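Long-range contacts in ABC-type transport system, sugar-family extracellular solute-binding protein (Peptoclostridium difficile 630, PDB 6HNI), which binds tyrosine as a substrate-binding lipoprotein with adhesive properties, probably passing it to an ABC transporter for uptake: residues V23-G27 with E57-D62; V141-L145 with A175-Y179; V198-S203 with I226-I230; K248-A252 with I297-M303; K154-I158 with N183-V187. The protein carries 1 engineered substitution. All blocks are in the same frame, centred on the assembly; numbering follows the deposited sequence. Where two conformers were deposited one is given.

Interaction 1 (V23-G27 with E57-D62)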
# COMPACT_ATOMS: atom_id res chain seq x y z
N VAL A 23 12.40 28.53 -8.05
CA VAL A 23 11.43 27.69 -7.27
C VAL A 23 11.31 26.33 -7.97
O VAL A 23 11.00 26.28 -9.17
CB VAL A 23 10.02 28.38 -7.22
CG1 VAL A 23 8.96 27.48 -6.58
CG2 VAL A 23 10.10 29.75 -6.52
N LYS A 24 11.54 25.23 -7.24
CA LYS A 24 11.41 23.90 -7.80
C LYS A 24 9.93 23.51 -7.74
O LYS A 24 9.26 23.72 -6.73
CB LYS A 24 12.30 22.89 -7.02
CG LYS A 24 13.83 23.11 -7.13
CD LYS A 24 14.30 22.80 -8.54
CE LYS A 24 15.68 23.27 -8.85
NZ LYS A 24 16.74 22.43 -8.30
N LYS A 25 9.45 22.98 -8.86
CA LYS A 25 8.04 22.58 -8.99
C LYS A 25 7.91 21.05 -8.92
O LYS A 25 8.53 20.33 -9.69
CB LYS A 25 7.45 23.13 -10.30
CG LYS A 25 7.61 24.66 -10.34
CD LYS A 25 7.14 25.40 -11.58
CE LYS A 25 7.52 26.89 -11.47
NZ LYS A 25 8.99 27.11 -11.58
N ILE A 26 7.19 20.64 -7.90
CA ILE A 26 7.02 19.23 -7.59
C ILE A 26 5.55 18.91 -7.86
O ILE A 26 4.67 19.56 -7.40
CB ILE A 26 7.36 18.91 -6.12
CG1 ILE A 26 8.81 19.33 -5.78
CG2 ILE A 26 7.03 17.45 -5.81
CD1 ILE A 26 9.11 19.12 -4.32
N GLY A 27 5.34 17.83 -8.61
CA GLY A 27 3.98 17.25 -8.78
C GLY A 27 3.83 16.01 -7.92
O GLY A 27 4.72 15.15 -7.96
N GLU A 57 7.39 28.80 -0.68
CA GLU A 57 8.66 29.51 -0.49
C GLU A 57 9.67 29.16 -1.60
O GLU A 57 9.74 29.87 -2.60
CB GLU A 57 9.22 29.32 0.94
CG GLU A 57 8.31 29.95 2.00
CD GLU A 57 8.91 30.02 3.40
OE1 GLU A 57 10.02 29.50 3.62
OE2 GLU A 57 8.26 30.62 4.29
N ASN A 58 10.43 28.09 -1.45
CA ASN A 58 11.41 27.68 -2.50
C ASN A 58 10.99 26.42 -3.27
O ASN A 58 11.71 25.94 -4.18
CB ASN A 58 12.79 27.48 -1.89
CG ASN A 58 12.79 26.50 -0.72
OD1 ASN A 58 11.75 26.27 -0.07
ND2 ASN A 58 13.96 25.94 -0.44
N ILE A 59 9.81 25.91 -2.91
CA ILE A 59 9.14 24.87 -3.74
C ILE A 59 7.70 25.25 -3.97
O ILE A 59 7.14 26.05 -3.22
CB ILE A 59 9.27 23.45 -3.19
CG1 ILE A 59 8.53 23.28 -1.86
CG2 ILE A 59 10.72 23.02 -3.16
CD1 ILE A 59 8.48 21.85 -1.36
N ASP A 60 7.15 24.64 -5.02
CA ASP A 60 5.73 24.66 -5.30
C ASP A 60 5.27 23.22 -5.43
O ASP A 60 5.79 22.49 -6.23
CB ASP A 60 5.44 25.35 -6.61
CG ASP A 60 3.97 25.27 -6.97
OD1 ASP A 60 3.22 26.10 -6.42
OD2 ASP A 60 3.55 24.35 -7.74
N ILE A 61 4.33 22.85 -4.57
CA ILE A 61 3.77 21.48 -4.60
C ILE A 61 2.38 21.53 -5.28
O ILE A 61 1.49 22.22 -4.80
CB ILE A 61 3.69 20.91 -3.19
CG1 ILE A 61 5.07 20.83 -2.51
CG2 ILE A 61 3.08 19.53 -3.22
CD1 ILE A 61 5.03 20.34 -1.07
N ASP A 62 2.22 20.76 -6.38
CA ASP A 62 0.95 20.62 -7.12
C ASP A 62 0.47 19.19 -6.81
O ASP A 62 0.94 18.19 -7.40
CB ASP A 62 1.28 20.80 -8.60
CG ASP A 62 0.09 20.68 -9.53
OD1 ASP A 62 -1.04 20.41 -9.06
OD2 ASP A 62 0.31 20.89 -10.76

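Interaction 2 (V141-L145 with A175-Y179)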
# COMPACT_ATOMS: atom_id res chain seq x y z
N VAL A 141 4.38 -11.98 3.24
CA VAL A 141 3.06 -12.51 3.63
C VAL A 141 3.16 -13.16 5.00
O VAL A 141 2.20 -13.19 5.77
CB VAL A 141 2.47 -13.54 2.62
CG1 VAL A 141 2.16 -12.88 1.30
CG2 VAL A 141 3.34 -14.79 2.45
N ASP A 142 4.36 -13.63 5.33
CA ASP A 142 4.59 -14.31 6.60
C ASP A 142 4.24 -13.43 7.79
O ASP A 142 3.81 -13.92 8.80
CB ASP A 142 6.06 -14.76 6.74
CG ASP A 142 6.56 -15.60 5.56
OD1 ASP A 142 6.46 -15.21 4.38
OD2 ASP A 142 7.13 -16.67 5.81
N LYS A 143 4.43 -12.12 7.67
CA LYS A 143 4.17 -11.23 8.80
C LYS A 143 2.72 -11.24 9.23
O LYS A 143 2.40 -11.28 10.39
CB LYS A 143 4.62 -9.80 8.48
CG LYS A 143 6.14 -9.67 8.32
CD LYS A 143 6.87 -9.80 9.64
CE LYS A 143 8.37 -9.48 9.48
NZ LYS A 143 9.04 -9.66 10.79
N GLY A 144 1.84 -11.15 8.27
CA GLY A 144 0.42 -11.25 8.59
C GLY A 144 -0.02 -12.65 8.98
O GLY A 144 -0.80 -12.83 9.92
N LEU A 145 0.51 -13.66 8.29
CA LEU A 145 0.09 -15.04 8.56
C LEU A 145 0.58 -15.56 9.92
O LEU A 145 -0.05 -16.44 10.49
CB LEU A 145 0.45 -15.93 7.37
CG LEU A 145 -0.28 -15.53 6.07
CD1 LEU A 145 0.13 -16.42 4.91
CD2 LEU A 145 -1.79 -15.45 6.19
N ALA A 175 2.77 -14.99 -3.70
CA ALA A 175 3.48 -15.21 -2.42
C ALA A 175 2.61 -15.93 -1.39
O ALA A 175 3.10 -16.83 -0.69
CB ALA A 175 4.02 -13.92 -1.85
N LEU A 176 1.34 -15.55 -1.32
CA LEU A 176 0.41 -16.22 -0.44
C LEU A 176 0.25 -17.70 -0.78
O LEU A 176 0.26 -18.58 0.11
CB LEU A 176 -0.94 -15.53 -0.49
CG LEU A 176 -2.03 -16.12 0.35
CD1 LEU A 176 -1.69 -16.13 1.81
CD2 LEU A 176 -3.31 -15.34 0.16
N LYS A 177 0.10 -17.97 -2.07
CA LYS A 177 -0.04 -19.37 -2.51
C LYS A 177 1.23 -20.16 -2.25
O LYS A 177 1.15 -21.34 -1.90
CB LYS A 177 -0.44 -19.47 -3.96
CG LYS A 177 -1.85 -18.97 -4.23
CD LYS A 177 -2.09 -18.56 -5.65
CE LYS A 177 -2.38 -19.69 -6.58
NZ LYS A 177 -2.95 -19.12 -7.84
N GLU A 178 2.41 -19.54 -2.41
CA GLU A 178 3.64 -20.23 -2.11
C GLU A 178 3.74 -20.58 -0.62
O GLU A 178 4.08 -21.73 -0.25
CB GLU A 178 4.85 -19.38 -2.55
CG GLU A 178 6.20 -19.98 -2.22
CD GLU A 178 6.59 -21.12 -3.15
OE1 GLU A 178 5.77 -21.53 -4.02
OE2 GLU A 178 7.73 -21.61 -3.00
N TYR A 179 3.43 -19.62 0.24
CA TYR A 179 3.41 -19.86 1.66
C TYR A 179 2.43 -20.99 2.03
O TYR A 179 2.74 -21.87 2.82
CB TYR A 179 3.04 -18.59 2.41
CG TYR A 179 3.01 -18.69 3.93
CD1 TYR A 179 1.92 -19.20 4.57
CD2 TYR A 179 4.05 -18.20 4.70
CE1 TYR A 179 1.86 -19.26 5.94
CE2 TYR A 179 4.00 -18.26 6.07
CZ TYR A 179 2.89 -18.80 6.68
OH TYR A 179 2.79 -18.91 8.04
O HOH W 1 4.06 -17.03 9.40

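Interaction 3 (V198-S203 with I226-I230). With EDO (1,2-ethanediol), chain F.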
# COMPACT_ATOMS: atom_id res chain seq x y z
N VAL A 198 -17.25 -5.88 -5.12
CA VAL A 198 -16.81 -6.19 -3.77
C VAL A 198 -17.88 -6.96 -2.97
O VAL A 198 -17.56 -7.96 -2.31
CB VAL A 198 -16.36 -4.91 -3.03
CG1 VAL A 198 -16.17 -5.13 -1.54
CG2 VAL A 198 -15.06 -4.40 -3.67
N ASN A 199 -19.14 -6.50 -3.03
CA ASN A 199 -20.20 -7.10 -2.21
C ASN A 199 -20.32 -8.58 -2.49
O ASN A 199 -20.20 -9.43 -1.56
CB ASN A 199 -21.51 -6.39 -2.47
CG ASN A 199 -22.62 -6.83 -1.52
OD1 ASN A 199 -22.88 -8.04 -1.38
ND2 ASN A 199 -23.26 -5.88 -0.82
N GLN A 200 -20.49 -8.93 -3.75
CA GLN A 200 -20.70 -10.35 -4.08
C GLN A 200 -19.40 -11.15 -3.89
O GLN A 200 -19.42 -12.33 -3.55
CB GLN A 200 -21.19 -10.45 -5.51
CG GLN A 200 -21.67 -11.83 -5.88
CD GLN A 200 -20.55 -12.73 -6.29
OE1 GLN A 200 -19.48 -12.26 -6.71
NE2 GLN A 200 -20.79 -14.06 -6.18
N GLY A 201 -18.25 -10.49 -4.05
CA GLY A 201 -16.99 -11.16 -3.86
C GLY A 201 -16.76 -11.62 -2.44
O GLY A 201 -16.45 -12.79 -2.21
N ILE A 202 -16.88 -10.71 -1.47
CA ILE A 202 -16.75 -11.12 -0.07
C ILE A 202 -17.89 -12.08 0.33
O ILE A 202 -17.65 -13.06 1.02
CB ILE A 202 -16.55 -9.94 0.92
CG1 ILE A 202 -16.27 -10.38 2.36
CG2 ILE A 202 -17.72 -8.98 0.91
CD1 ILE A 202 -15.05 -11.25 2.56
N SER A 203 -19.09 -11.81 -0.14
CA SER A 203 -20.24 -12.65 0.21
C SER A 203 -20.04 -14.09 -0.25
O SER A 203 -20.41 -15.02 0.48
CB SER A 203 -21.49 -12.04 -0.37
OG SER A 203 -21.75 -10.76 0.16
N ILE A 226 -16.88 -1.95 3.78
CA ILE A 226 -17.81 -2.96 3.26
C ILE A 226 -17.32 -4.37 3.57
O ILE A 226 -18.09 -5.23 4.07
CB ILE A 226 -18.04 -2.79 1.74
CG1 ILE A 226 -18.75 -1.46 1.47
CG2 ILE A 226 -18.91 -3.94 1.18
CD1 ILE A 226 -18.84 -1.05 0.01
N VAL A 227 -16.06 -4.65 3.27
CA VAL A 227 -15.48 -5.96 3.52
C VAL A 227 -15.58 -6.31 4.99
O VAL A 227 -16.05 -7.42 5.34
CB VAL A 227 -14.03 -6.04 3.03
CG1 VAL A 227 -13.36 -7.33 3.48
CG2 VAL A 227 -13.96 -5.90 1.54
N SER A 228 -15.23 -5.37 5.85
CA SER A 228 -15.29 -5.54 7.29
C SER A 228 -16.71 -5.88 7.79
O SER A 228 -16.90 -6.80 8.59
CB SER A 228 -14.78 -4.27 8.01
OG SER A 228 -15.05 -4.33 9.41
N LYS A 229 -17.68 -5.12 7.34
CA LYS A 229 -19.05 -5.27 7.80
C LYS A 229 -19.55 -6.69 7.49
O LYS A 229 -20.09 -7.39 8.37
CB LYS A 229 -19.95 -4.21 7.15
CG LYS A 229 -21.31 -4.10 7.77
CD LYS A 229 -21.36 -3.29 9.03
CE LYS A 229 -22.79 -3.29 9.54
NZ LYS A 229 -22.93 -2.40 10.71
N ILE A 230 -19.37 -7.13 6.25
CA ILE A 230 -19.85 -8.46 5.85
C ILE A 230 -19.01 -9.58 6.51
O ILE A 230 -19.54 -10.61 6.97
CB ILE A 230 -19.87 -8.62 4.31
CG1 ILE A 230 -20.92 -7.66 3.72
CG2 ILE A 230 -20.20 -10.05 3.89
CD1 ILE A 230 -20.82 -7.41 2.25
C1 EDO F . -16.61 1.86 1.51
O1 EDO F . -16.24 0.59 1.92
C2 EDO F . -17.47 2.60 2.51
O2 EDO F . -18.85 2.28 2.31

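Interaction 4 (K248-A252 with I297-M303)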
# COMPACT_ATOMS: atom_id res chain seq x y z
N LYS A 248 -9.92 0.77 9.25
CA LYS A 248 -11.18 0.73 8.51
C LYS A 248 -12.00 -0.55 8.76
O LYS A 248 -13.02 -0.76 8.08
CB LYS A 248 -10.95 0.90 6.99
CG LYS A 248 -10.27 2.22 6.55
CD LYS A 248 -11.18 3.44 6.77
CE LYS A 248 -10.55 4.78 6.42
NZ LYS A 248 -11.47 5.82 6.96
N GLY A 249 -11.62 -1.38 9.74
CA GLY A 249 -12.40 -2.49 10.18
C GLY A 249 -11.87 -3.90 9.94
O GLY A 249 -12.57 -4.84 10.26
N ALA A 250 -10.68 -4.09 9.42
CA ALA A 250 -10.01 -5.38 9.52
C ALA A 250 -9.66 -5.66 10.99
O ALA A 250 -9.56 -4.76 11.81
CB ALA A 250 -8.74 -5.43 8.65
N LEU A 251 -9.37 -6.92 11.32
CA LEU A 251 -9.04 -7.27 12.68
C LEU A 251 -7.62 -6.87 13.09
O LEU A 251 -7.43 -6.29 14.17
CB LEU A 251 -9.20 -8.76 12.95
CG LEU A 251 -8.79 -9.30 14.30
CD1 LEU A 251 -9.60 -8.64 15.39
CD2 LEU A 251 -8.93 -10.82 14.36
N ALA A 252 -6.64 -7.24 12.27
CA ALA A 252 -5.24 -7.10 12.70
C ALA A 252 -4.28 -7.07 11.55
O ALA A 252 -4.58 -7.52 10.44
CB ALA A 252 -4.85 -8.22 13.63
N ILE A 297 -13.44 -4.56 16.46
CA ILE A 297 -13.61 -5.80 15.68
C ILE A 297 -13.29 -7.03 16.53
O ILE A 297 -14.03 -8.00 16.48
CB ILE A 297 -12.75 -5.77 14.38
CG1 ILE A 297 -13.15 -4.62 13.46
CG2 ILE A 297 -12.84 -7.07 13.60
CD1 ILE A 297 -14.59 -4.61 13.00
N LEU A 298 -12.24 -6.95 17.35
CA LEU A 298 -11.87 -8.02 18.27
C LEU A 298 -13.06 -8.39 19.17
O LEU A 298 -13.39 -9.56 19.32
CB LEU A 298 -10.72 -7.62 19.15
CG LEU A 298 -10.10 -8.69 20.04
CD1 LEU A 298 -9.30 -9.70 19.25
CD2 LEU A 298 -9.21 -8.02 21.06
N LYS A 299 -13.69 -7.36 19.75
CA LYS A 299 -14.82 -7.55 20.63
C LYS A 299 -16.03 -8.08 19.85
O LYS A 299 -16.73 -8.99 20.34
CB LYS A 299 -15.18 -6.25 21.35
CG LYS A 299 -16.37 -6.40 22.30
CD LYS A 299 -16.67 -5.09 23.01
CE LYS A 299 -18.05 -5.13 23.61
NZ LYS A 299 -18.37 -3.85 24.28
N ALA A 300 -16.29 -7.55 18.67
CA ALA A 300 -17.41 -8.05 17.84
C ALA A 300 -17.27 -9.53 17.49
O ALA A 300 -18.28 -10.24 17.35
CB ALA A 300 -17.55 -7.23 16.57
N LEU A 301 -16.03 -10.02 17.35
CA LEU A 301 -15.77 -11.46 17.08
C LEU A 301 -15.79 -12.34 18.35
O LEU A 301 -15.59 -13.55 18.26
CB LEU A 301 -14.43 -11.62 16.34
CG LEU A 301 -14.38 -10.99 14.93
CD1 LEU A 301 -12.99 -11.10 14.40
CD2 LEU A 301 -15.28 -11.72 13.93
N GLY A 302 -15.99 -11.71 19.50
CA GLY A 302 -16.03 -12.37 20.79
C GLY A 302 -14.66 -12.80 21.27
O GLY A 302 -14.57 -13.74 22.05
N MET A 303 -13.60 -12.14 20.81
CA MET A 303 -12.25 -12.50 21.20
C MET A 303 -11.73 -11.69 22.38
O MET A 303 -12.13 -10.54 22.61
CB MET A 303 -11.33 -12.35 20.00
CG MET A 303 -11.66 -13.30 18.85
SD MET A 303 -10.56 -12.90 17.46
CE MET A 303 -11.12 -14.10 16.27

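Interaction 5 (K154-I158 with N183-V187)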
# COMPACT_ATOMS: atom_id res chain seq x y z
N LYS A 154 -6.51 -22.62 14.41
CA LYS A 154 -6.96 -23.82 13.70
C LYS A 154 -7.34 -23.57 12.25
O LYS A 154 -7.76 -24.50 11.57
CB LYS A 154 -8.16 -24.50 14.43
CG LYS A 154 -7.92 -24.84 15.91
CD LYS A 154 -6.64 -25.63 16.11
CE LYS A 154 -6.58 -26.26 17.50
NZ LYS A 154 -5.53 -27.32 17.59
N ALA A 155 -7.17 -22.35 11.75
CA ALA A 155 -7.58 -22.01 10.40
C ALA A 155 -6.75 -22.81 9.44
O ALA A 155 -5.55 -23.01 9.68
CB ALA A 155 -7.41 -20.51 10.12
N LYS A 156 -7.39 -23.30 8.39
CA LYS A 156 -6.69 -24.03 7.32
C LYS A 156 -6.92 -23.46 5.94
O LYS A 156 -6.17 -23.78 5.04
CB LYS A 156 -7.06 -25.53 7.33
CG LYS A 156 -6.61 -26.28 8.59
CD LYS A 156 -5.10 -26.56 8.65
CE LYS A 156 -4.69 -27.94 8.08
NZ LYS A 156 -3.22 -28.11 7.72
N THR A 157 -7.97 -22.65 5.78
CA THR A 157 -8.35 -22.10 4.48
C THR A 157 -8.37 -20.58 4.54
O THR A 157 -9.09 -20.01 5.33
CB THR A 157 -9.74 -22.63 3.96
OG1 THR A 157 -9.73 -24.07 3.91
CG2 THR A 157 -10.01 -22.10 2.57
N ILE A 158 -7.56 -19.98 3.68
CA ILE A 158 -7.35 -18.52 3.63
C ILE A 158 -8.01 -18.00 2.35
O ILE A 158 -7.66 -18.45 1.26
CB ILE A 158 -5.84 -18.17 3.59
CG1 ILE A 158 -5.14 -18.77 4.82
CG2 ILE A 158 -5.64 -16.66 3.52
CD1 ILE A 158 -3.64 -18.77 4.71
N ASN A 183 3.05 -24.61 4.05
CA ASN A 183 2.66 -24.61 5.46
C ASN A 183 1.28 -25.21 5.72
O ASN A 183 0.72 -25.09 6.80
CB ASN A 183 2.77 -23.18 5.99
CG ASN A 183 4.20 -22.72 6.10
OD1 ASN A 183 5.01 -23.33 6.80
ND2 ASN A 183 4.54 -21.67 5.38
N GLY A 184 0.74 -25.90 4.72
CA GLY A 184 -0.48 -26.72 4.91
C GLY A 184 -1.80 -25.97 4.89
O GLY A 184 -2.78 -26.43 5.49
N PHE A 185 -1.85 -24.84 4.17
CA PHE A 185 -3.11 -24.08 3.99
C PHE A 185 -3.62 -24.22 2.56
O PHE A 185 -2.85 -24.46 1.60
CB PHE A 185 -2.86 -22.58 4.25
CG PHE A 185 -2.47 -22.27 5.63
CD1 PHE A 185 -3.41 -22.06 6.60
CD2 PHE A 185 -1.14 -22.19 5.97
CE1 PHE A 185 -3.03 -21.75 7.91
CE2 PHE A 185 -0.75 -21.93 7.26
CZ PHE A 185 -1.69 -21.68 8.24
N LYS A 186 -4.94 -24.06 2.45
CA LYS A 186 -5.66 -23.90 1.18
C LYS A 186 -5.92 -22.41 0.94
O LYS A 186 -6.20 -21.68 1.88
CB LYS A 186 -7.01 -24.63 1.29
CG LYS A 186 -7.86 -24.57 0.03
CD LYS A 186 -8.90 -25.69 0.10
CE LYS A 186 -9.77 -25.72 -1.13
NZ LYS A 186 -10.84 -24.71 -0.98
N VAL A 187 -5.83 -21.95 -0.30
CA VAL A 187 -6.15 -20.56 -0.61
C VAL A 187 -7.35 -20.56 -1.55
O VAL A 187 -7.37 -21.30 -2.53
CB VAL A 187 -4.98 -19.85 -1.31
CG1 VAL A 187 -5.33 -18.43 -1.75
CG2 VAL A 187 -3.79 -19.87 -0.39
O HOH W 2 -5.23 -27.01 4.31
O HOH W 3 -0.96 -25.62 8.67

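Interaction 1 (V23-G27 with E57-D62)
Residues 24-27 and 59-62 run as parallel strands, 4.7 Å apart at closest approach and 19° from parallel. Lys24 and Ile26 offer both backbone groups to the neighbouring strand: Lys24 N reaches Asn58 O (3.1 Å), Asp60 N reaches Lys24 O (2.9 Å), Ile26 N reaches Asp60 O (2.9 Å) and Asp62 N reaches Ile26 O (2.9 Å). Side chains alternate between two faces. On one, Ile26 (m, t) and Ile59 (p, t) bring their CD1 methyls to 4.1 Å and both lie on Leu48 of helix 35-50, the crossover helix of this right-handed beta-alpha-beta unit. Lys24 starts on that face too, but its mm start carries the amine outward from the strand pair. The other face holds Lys25, Asp60 and Asp62. Lys25 is extended until chi4 turns to p, folding NZ back onto Val23 O (3.2 Å), while Asp60, chi1 t, sends its carboxylate the other way; Lys25 NZ and Asp60 OD2 are 7.2 Å apart, and the side chains come nearest at Lys25 CG and Asp60 CB (4.4 Å). Val23, chi1 t, sets its CG1 4.1 Å from Asp60 CB. Asp62 OD1 takes a hydrogen bond from Gln64 NE2, and OD2 salt-bridges Lys85. The strands are therefore joined by backbone hydrogen bonds and by apolar packing, chiefly on the helix-covered face, with no direct bridge between Lys25 and Asp60.

Interaction 2 (V141-L145 with A175-Y179)
Leu145 lays its CD1 methyl over one face of the Tyr179 ring, 3.7 Å from CD1 to the centroid and 27° off the ring normal, a CH-pi contact. The same methyl meets Leu176 CD1 at 3.6 Å. One turn earlier, Val141 points at the other helix: its CG1 sits 3.8 Å from Ala175 CB and its CG2 3.8 Å from Tyr179 CB. Asp142 lies by the ring edge, OD2 being 3.5 Å from Tyr179 CE2. The phenol hydroxyl is tied across by a water that sits 2.6 Å from Tyr179 OH and donates to Asp142 O at 3.2 Å. The segment axes approach to 10.5 Å and cross at -63°; contact runs from Ala175 to Tyr179, one turn of the long helix. Both helices rest on the parallel sheet of this lobe of the binding protein: Leu145 packs on Ile158 and Leu176 on Val160, both of strand 157-163, while Tyr179 reaches Phe185, just ahead of strand 186-192.

Interaction 3 (V198-S203 with I226-I230)
A 1,2-ethanediol, probably from the crystallisation liquor, takes a hydrogen bond from a helix backbone here: Ile226 N to O1 of the diol is 3.2 Å, in the first turn of helix 224-233. The contact itself is mainly apolar packing. Val198 CG1 fits against Ile226 CG2 (4.0 Å) and Val227 CG2 (3.9 Å); one turn on, Ile202 CG2 meets Ile230 CD1 at 3.7 Å. These are neighbouring helices of a Rossmann-like alpha/beta lobe, each leading from one parallel strand to the next, with segment axes 9.8 Å apart at an angle of -37°. Their inner side chains share the same floor: Ile202 and Val227 both touch Leu212 of strand 211-214, and Val198 and Val227 both touch Met161 of strand 157-163. Farther from the sheet, Ile230 CD1 also lies by Asn199 ND2 (4.2 Å) and Ser203 OG (4.1 Å). With chi1 m, Ser203 OG donates to Asn199 O (2.7 Å) in its own helix.

Interaction 4 (K248-A252 with I297-M303)
Leu251 is the bump. Its isobutyl end pushes into a hollow lined by the last turn of helix 295-300 and the residues just after it: Leu251 CD1 lies 4.0 Å from both Ile297 CG2 and Leu298 CD1, while Leu251 CD2 lies 4.1 Å from Leu301 CD1 and from Met303 SD. In return Ile297 projects toward residues 248-252, its CG1 coming to 3.3 Å from Gly249 O, over backbone that carries no side chain at Gly249. Two helix ends shape the fit. Gly249, at positive phi, is the C' residue of a Schellman motif that closes helix 243-247, with Ala250 N bonded to Pro245 O and Gly249 N to Val246 O. Gly302 plays the same part at the end of the other helix, and Met303 N to Leu298 O (3.0 Å) brings the methionine round to face Leu251. The loop leads into a small mixed sheet: strand 252-255 follows directly and pairs antiparallel with 290-294, which leads into helix 295-300, and Leu251 already bonds Asn294 through the backbone. Phe151 of helix 148-151 touches Leu251, Leu298 and Met303, while Ile297 meets Ser228 and Thr232 of helix 224-233.

Interaction 5 (K154-I158 with N183-V187)
Three direct hydrogen bonds carry this contact. Two are parallel-strand backbone bonds, Lys186 N to Lys156 O (2.9 Å) and Ile158 N to Lys186 O (2.8 Å); the third comes from a side chain, Lys156 NZ to Gly184 O (2.8 Å). To make it, the lysine bends over the turn with chi3 near -93°, between wells, and NZ comes so close to Gly184 that a CB there would be tight; positive phi after the helix favours glycine as well. One water donates to Gly184 O (2.8 Å) and weakly to Lys156 O, and another donates to Asn183 O (2.6 Å) and weakly accepts from Lys156 NZ. Beyond these polar contacts, Phe185 turns its ring edge to Lys156 O, has CE1 3.3 Å from Ala155 O, and packs CD1 on Ile158 CD1 at 3.8 Å. Thr157 and Lys186 share one face of the strand pair, Ile158 and Val187 the other; Thr157 OG1 lies 3.8 Å from Lys186 CB. The contact pairs the beginnings of the two strands of a beta-alpha-beta unit: helix 167-183 links them and covers Phe185 and Val187 through Ala180, strand 186-192 is outermost in its sheet, and Ile158 reaches Val211 and Tyr213 of strand 211-214.

Overall arrangement
Interactions 1 and 5 are counterparts in the two lobes, with centres about 50 Å apart: each pairs the first strand of a parallel sheet with its outermost neighbour through backbone hydrogen bonds, largely apolar toward the helix and polar on the other face. Interactions 2, 3 and 4 share the lobe of interaction 5 and rely mainly on apolar side chains, with one water bridge in interaction 2. Interaction 2 packs on the beta-alpha-beta unit of interaction 5, with Tyr179 meeting Phe185 and Leu145 meeting Ile158. Interactions 3 and 4 touch through Ser228 and Gly249. None is wholly core: buried residues sit beside exposed ones in 1, 3 and 5, while in 2 and 4 no touching residue is exposed.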